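Local coordinates for protein probable succinyl-CoA:3-ketoacid coenzyme A transferase subunit B (Bacillus subtilis, PDB 3CDK) that probably transfers coenzyme A from succinyl-CoA to a 3-oxo acid, giving a 3-oxoacyl-CoA and succinate, as one of the two kinds of subunit of the enzyme, at residues M108-Q113 / F181-G186; G186-T191 / A208-S213. All coordinates share one frame; numbering follows the deposited sequence.

Interaction 1: residues M108-Q113 / F181-G186; sequences MEVSEQ and FDFVNG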
loop_
_atom_site.group_PDB
_atom_site.type_symbol
_atom_site.label_atom_id
_atom_site.label_comp_id
_atom_site.label_asym_id
_atom_site.label_seq_id
_atom_site.Cartn_x
_atom_site.Cartn_y
_atom_site.Cartn_z
ATOM N N MET B 108 -15.148 -26.617 -7.464
ATOM C CA MET B 108 -16.109 -27.636 -7.056
ATOM C C MET B 108 -17.388 -27.641 -7.927
ATOM O O MET B 108 -18.027 -28.690 -8.088
ATOM C CB MET B 108 -16.454 -27.490 -5.573
ATOM C CG MET B 108 -15.516 -28.226 -4.630
ATOM S SD MET B 108 -15.330 -27.321 -3.062
ATOM C CE MET B 108 -14.109 -28.409 -2.276
ATOM N N GLU B 109 -17.734 -26.471 -8.482
ATOM C CA GLU B 109 -18.906 -26.284 -9.354
ATOM C C GLU B 109 -18.701 -25.040 -10.186
ATOM O O GLU B 109 -18.060 -24.092 -9.728
ATOM C CB GLU B 109 -20.189 -26.069 -8.549
ATOM C CG GLU B 109 -20.900 -27.297 -8.058
ATOM C CD GLU B 109 -22.149 -26.959 -7.245
ATOM O OE1 GLU B 109 -22.390 -25.760 -6.961
ATOM O OE2 GLU B 109 -22.904 -27.886 -6.878
ATOM N N VAL B 110 -19.259 -25.042 -11.394
ATOM C CA VAL B 110 -19.357 -23.865 -12.232
ATOM C C VAL B 110 -20.801 -23.798 -12.754
ATOM O O VAL B 110 -21.495 -24.821 -12.812
ATOM C CB VAL B 110 -18.302 -23.870 -13.363
ATOM C CG1 VAL B 110 -18.488 -22.704 -14.288
ATOM C CG2 VAL B 110 -16.925 -23.786 -12.815
ATOM N N SER B 111 -21.272 -22.600 -13.100
ATOM C CA SER B 111 -22.667 -22.410 -13.531
ATOM C C SER B 111 -22.726 -21.780 -14.898
ATOM O O SER B 111 -21.716 -21.234 -15.372
ATOM C CB SER B 111 -23.465 -21.547 -12.533
ATOM O OG SER B 111 -23.184 -20.155 -12.683
ATOM N N GLU B 112 -23.916 -21.875 -15.507
ATOM C CA GLU B 112 -24.289 -21.262 -16.803
ATOM C C GLU B 112 -23.699 -19.885 -17.045
ATOM O O GLU B 112 -23.197 -19.598 -18.137
ATOM C CB GLU B 112 -25.815 -21.114 -16.889
ATOM C CG GLU B 112 -26.536 -22.363 -17.312
ATOM C CD GLU B 112 -28.038 -22.267 -17.208
ATOM O OE1 GLU B 112 -28.560 -21.310 -16.626
ATOM O OE2 GLU B 112 -28.712 -23.167 -17.711
ATOM N N GLN B 113 -23.771 -19.045 -16.010
ATOM C CA GLN B 113 -23.389 -17.647 -16.098
ATOM C C GLN B 113 -21.906 -17.424 -15.819
ATOM O O GLN B 113 -21.420 -16.293 -15.860
ATOM C CB GLN B 113 -24.281 -16.807 -15.180
ATOM C CG GLN B 113 -25.749 -16.788 -15.629
ATOM C CD GLN B 113 -26.705 -16.147 -14.603
ATOM O OE1 GLN B 113 -26.288 -15.370 -13.742
ATOM N NE2 GLN B 113 -27.997 -16.479 -14.700
ATOM N N PHE B 181 -15.377 -24.807 -22.374
ATOM C CA PHE B 181 -16.493 -23.862 -22.410
ATOM C C PHE B 181 -16.007 -22.444 -22.307
ATOM O O PHE B 181 -15.138 -22.161 -21.501
ATOM C CB PHE B 181 -17.447 -24.087 -21.237
ATOM C CG PHE B 181 -18.247 -25.356 -21.332
ATOM C CD1 PHE B 181 -19.403 -25.410 -22.117
ATOM C CD2 PHE B 181 -17.852 -26.496 -20.628
ATOM C CE1 PHE B 181 -20.152 -26.576 -22.195
ATOM C CE2 PHE B 181 -18.584 -27.662 -20.705
ATOM C CZ PHE B 181 -19.740 -27.705 -21.483
ATOM N N ASP B 182 -16.594 -21.551 -23.100
ATOM C CA ASP B 182 -16.322 -20.105 -23.037
ATOM C C ASP B 182 -17.549 -19.413 -22.459
ATOM O O ASP B 182 -18.675 -19.890 -22.636
ATOM C CB ASP B 182 -16.038 -19.528 -24.431
ATOM C CG ASP B 182 -14.636 -19.872 -24.973
ATOM O OD1 ASP B 182 -13.841 -20.562 -24.292
ATOM O OD2 ASP B 182 -14.320 -19.413 -26.104
ATOM N N PHE B 183 -17.341 -18.298 -21.762
ATOM C CA PHE B 183 -18.450 -17.467 -21.309
ATOM C C PHE B 183 -18.335 -16.069 -21.914
ATOM O O PHE B 183 -17.285 -15.443 -21.834
ATOM C CB PHE B 183 -18.503 -17.387 -19.780
ATOM C CG PHE B 183 -18.630 -18.728 -19.094
ATOM C CD1 PHE B 183 -17.493 -19.532 -18.860
ATOM C CD2 PHE B 183 -19.860 -19.181 -18.654
ATOM C CE1 PHE B 183 -17.601 -20.760 -18.238
ATOM C CE2 PHE B 183 -19.968 -20.417 -18.006
ATOM C CZ PHE B 183 -18.834 -21.201 -17.801
ATOM N N VAL B 184 -19.402 -15.592 -22.542
ATOM C CA VAL B 184 -19.418 -14.214 -23.038
ATOM C C VAL B 184 -20.706 -13.525 -22.619
ATOM O O VAL B 184 -21.782 -13.730 -23.217
ATOM C CB VAL B 184 -19.245 -14.092 -24.569
ATOM C CG1 VAL B 184 -18.105 -13.124 -24.863
ATOM C CG2 VAL B 184 -19.006 -15.471 -25.237
ATOM N N ASN B 185 -20.572 -12.723 -21.571
ATOM C CA ASN B 185 -21.675 -11.993 -20.949
ATOM C C ASN B 185 -22.838 -12.891 -20.509
ATOM O O ASN B 185 -23.962 -12.731 -20.963
ATOM C CB ASN B 185 -22.169 -10.844 -21.862
ATOM C CG ASN B 185 -22.229 -9.516 -21.128
ATOM O OD1 ASN B 185 -21.192 -8.888 -20.864
ATOM N ND2 ASN B 185 -23.439 -9.089 -20.773
ATOM N N GLY B 186 -22.547 -13.835 -19.623
ATOM C CA GLY B 186 -23.578 -14.649 -19.003
ATOM C C GLY B 186 -23.820 -15.962 -19.706
ATOM O O GLY B 186 -24.247 -16.919 -19.089
#
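The backbones of 108-113 and 181-186 come together only at their C-terminal ends, where the CA atoms of Gln113 and Gly186 lie 4.2 Å apart, and the segments do not pair as strands. Phe183 makes the largest single contribution. Its CG stands anti to the carbonyl carbon (chi1 -58°), which places the ring against the end of strand 109-111 and the turn after it. There the ring meets mostly main chain: the carbonyl oxygen of Glu112 comes in at the ring edge, near the ring plane, 3.3 Å from Phe183 CE2, and the oxygen of Ser111 approaches the same carbon obliquely. The ring-edge hydrogens probably make this a tolerable place for Glu112 O. The apolar part is supplied by Val110, whose CG1, anti to its backbone N, reaches Phe183 CZ at 3.8 Å, the two side chains crossing obliquely. An alanine here in place of Phe183 would remove the ring that Val110 CG1, Ser111 O and Glu112 O share, and would probably loosen the packing of residues 110-112 against strand 179-184. Where the backbones come closest, Gln113 CA donates a nearly straight C-H...O contact to Gly186 O (3.2 Å, 170° at the hydrogen). Gly186 has phi +94°, where a CB would collide with the preceding carbonyl oxygen. Leu174 and Met188 also touch the Phe183 side chain. The contact is packing between two sheets of the coenzyme A transferase fold: the small three-stranded sheet containing 109-111 rests on the hairpin of strands 179-184 and 187-193 in the large mixed sheet.

Interaction 2: residues G186-T191 / A208-S213; sequences GRMTLT and ADFAVS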
loop_
_atom_site.group_PDB
_atom_site.type_symbol
_atom_site.label_atom_id
_atom_site.label_comp_id
_atom_site.label_asym_id
_atom_site.label_seq_id
_atom_site.Cartn_x
_atom_site.Cartn_y
_atom_site.Cartn_z
ATOM N N GLY B 186 -22.547 -13.835 -19.623
ATOM C CA GLY B 186 -23.578 -14.649 -19.003
ATOM C C GLY B 186 -23.820 -15.962 -19.706
ATOM O O GLY B 186 -24.247 -16.919 -19.089
ATOM N N ARG B 187 -23.558 -16.016 -21.001
ATOM C CA ARG B 187 -23.930 -17.197 -21.774
ATOM C C ARG B 187 -22.766 -18.180 -21.820
ATOM O O ARG B 187 -21.610 -17.781 -21.920
ATOM C CB ARG B 187 -24.397 -16.798 -23.190
ATOM C CG ARG B 187 -23.254 -16.558 -24.215
ATOM C CD ARG B 187 -23.598 -15.558 -25.335
ATOM N NE ARG B 187 -24.688 -15.988 -26.233
ATOM C CZ ARG B 187 -24.566 -16.831 -27.271
ATOM N NH1 ARG B 187 -23.394 -17.403 -27.558
ATOM N NH2 ARG B 187 -25.634 -17.120 -28.024
ATOM N N MET B 188 -23.075 -19.462 -21.734
ATOM C CA MET B 188 -22.063 -20.488 -21.862
ATOM C C MET B 188 -22.162 -21.117 -23.253
ATOM O O MET B 188 -23.259 -21.314 -23.803
ATOM C CB MET B 188 -22.238 -21.536 -20.766
ATOM C CG MET B 188 -21.150 -22.583 -20.697
ATOM S SD MET B 188 -21.327 -23.776 -19.344
ATOM C CE MET B 188 -22.883 -24.550 -19.713
ATOM N N THR B 189 -21.001 -21.435 -23.819
ATOM C CA THR B 189 -20.918 -21.951 -25.163
ATOM C C THR B 189 -19.895 -23.056 -25.195
ATOM O O THR B 189 -18.769 -22.890 -24.745
ATOM C CB THR B 189 -20.499 -20.847 -26.119
ATOM O OG1 THR B 189 -21.507 -19.827 -26.126
ATOM C CG2 THR B 189 -20.303 -21.383 -27.520
ATOM N N LEU B 190 -20.297 -24.204 -25.712
ATOM C CA LEU B 190 -19.382 -25.305 -25.789
ATOM C C LEU B 190 -18.503 -25.057 -26.979
ATOM O O LEU B 190 -18.981 -24.833 -28.088
ATOM C CB LEU B 190 -20.140 -26.611 -25.896
ATOM C CG LEU B 190 -19.376 -27.860 -26.310
ATOM C CD1 LEU B 190 -18.222 -28.162 -25.369
ATOM C CD2 LEU B 190 -20.371 -28.986 -26.337
ATOM N N THR B 191 -17.203 -25.121 -26.749
ATOM C CA THR B 191 -16.253 -24.537 -27.682
ATOM C C THR B 191 -15.232 -25.543 -28.288
ATOM O O THR B 191 -14.826 -25.400 -29.439
ATOM C CB THR B 191 -15.624 -23.262 -27.030
ATOM O OG1 THR B 191 -15.287 -22.317 -28.040
ATOM C CG2 THR B 191 -14.412 -23.578 -26.167
ATOM N N ALA B 208 -26.010 -27.366 -16.710
ATOM C CA ALA B 208 -26.025 -26.057 -17.343
ATOM C C ALA B 208 -26.627 -26.053 -18.760
ATOM O O ALA B 208 -26.610 -27.066 -19.456
ATOM C CB ALA B 208 -24.628 -25.514 -17.393
ATOM N N ASP B 209 -27.161 -24.892 -19.153
ATOM C CA ASP B 209 -27.530 -24.552 -20.537
ATOM C C ASP B 209 -26.372 -23.904 -21.274
ATOM O O ASP B 209 -25.734 -22.950 -20.766
ATOM C CB ASP B 209 -28.641 -23.511 -20.558
ATOM C CG ASP B 209 -30.005 -24.114 -20.589
ATOM O OD1 ASP B 209 -30.118 -25.345 -20.390
ATOM O OD2 ASP B 209 -30.967 -23.343 -20.824
ATOM N N PHE B 210 -26.135 -24.376 -22.484
ATOM C CA PHE B 210 -25.122 -23.784 -23.298
ATOM C C PHE B 210 -25.498 -23.757 -24.766
ATOM O O PHE B 210 -26.182 -24.643 -25.262
ATOM C CB PHE B 210 -23.799 -24.516 -23.101
ATOM C CG PHE B 210 -23.901 -26.002 -23.237
ATOM C CD1 PHE B 210 -23.862 -26.611 -24.505
ATOM C CD2 PHE B 210 -24.011 -26.807 -22.108
ATOM C CE1 PHE B 210 -23.937 -27.998 -24.640
ATOM C CE2 PHE B 210 -24.095 -28.209 -22.236
ATOM C CZ PHE B 210 -24.062 -28.804 -23.503
ATOM N N ALA B 211 -25.049 -22.710 -25.446
ATOM C CA ALA B 211 -24.996 -22.686 -26.895
ATOM C C ALA B 211 -23.866 -23.603 -27.347
ATOM O O ALA B 211 -22.832 -23.711 -26.690
ATOM C CB ALA B 211 -24.755 -21.265 -27.383
ATOM N N VAL B 212 -24.052 -24.305 -28.450
ATOM C CA VAL B 212 -22.876 -24.940 -29.020
ATOM C C VAL B 212 -22.302 -24.057 -30.111
ATOM O O VAL B 212 -23.028 -23.577 -30.974
ATOM C CB VAL B 212 -23.007 -26.454 -29.294
ATOM C CG1 VAL B 212 -24.426 -26.942 -29.046
ATOM C CG2 VAL B 212 -22.457 -26.817 -30.652
ATOM N N SER B 213 -20.999 -23.806 -30.007
ATOM C CA SER B 213 -20.294 -22.913 -30.895
ATOM C C SER B 213 -20.508 -23.254 -32.352
ATOM O O SER B 213 -20.745 -24.412 -32.740
ATOM C CB SER B 213 -18.807 -22.917 -30.591
ATOM O OG SER B 213 -18.095 -22.132 -31.525
#
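Strands 187-193 and 211-212 are the parallel pair of a beta-alpha-beta unit whose connection contains helix 199-204, and the contact is built round the Phe210 side chain, which lies alongside two residues of 187-191. Phe210 CG sits in the crowded position between backbone N and carbonyl carbon (chi1 50°), so that the ring runs side by side with both Met188 and Leu190, all pointing the same way. Met188 leaves the backbone with CG anti to N, then bends at its last torsion (chi3 61°), bringing CE to the ring edge, near the plane, beside CD2. Leu190 comes obliquely, its CB 4.0 Å from Phe210 CD1 and its CD2 near CE1. Val202 and Tyr203 of helix 199-204 and Phe181 of the adjoining strand also meet the Phe210 ring.

Thr189 and Ala211 are paired across the strands with their side chains on the opposite face from those of Leu190 and Val212. Thr189 OG1 lies 3.8 Å from Ala211 CB, while its CG2, anti to the backbone N, extends to Ser213 CB at 3.7 Å. Main-chain bonds fix this register: Ala211 N donates to Met188 O, and Leu190 N to Ala211 O at 2.8 Å, nearly along the C=O axis. The last bond runs from Ser213 N to Leu190 O, 3.0 Å long and lying in the carbonyl plane, with an N-H...O angle of 162°.

In the fold
Interactions 1 and 2 have centres about 8 Å apart and share Gly186, in the turn that joins strands 179-184 and 187-193. These strands are antiparallel neighbours in the large sheet, and a probable hydrogen bond from Thr189 N to Asp182 O (3.0 Å) links them. A second bridge runs between the outer segments: Glu112 OE2 accepts a probable hydrogen bond of 2.7 Å from Asp209 N, tying the turn after 109-111 to the approach to strand 211-212. Met188 CB of interaction 2 also packs against Glu112 O of interaction 1, at 3.4 Å. Both contacts lie away from Glu50, the predicted active-site residue.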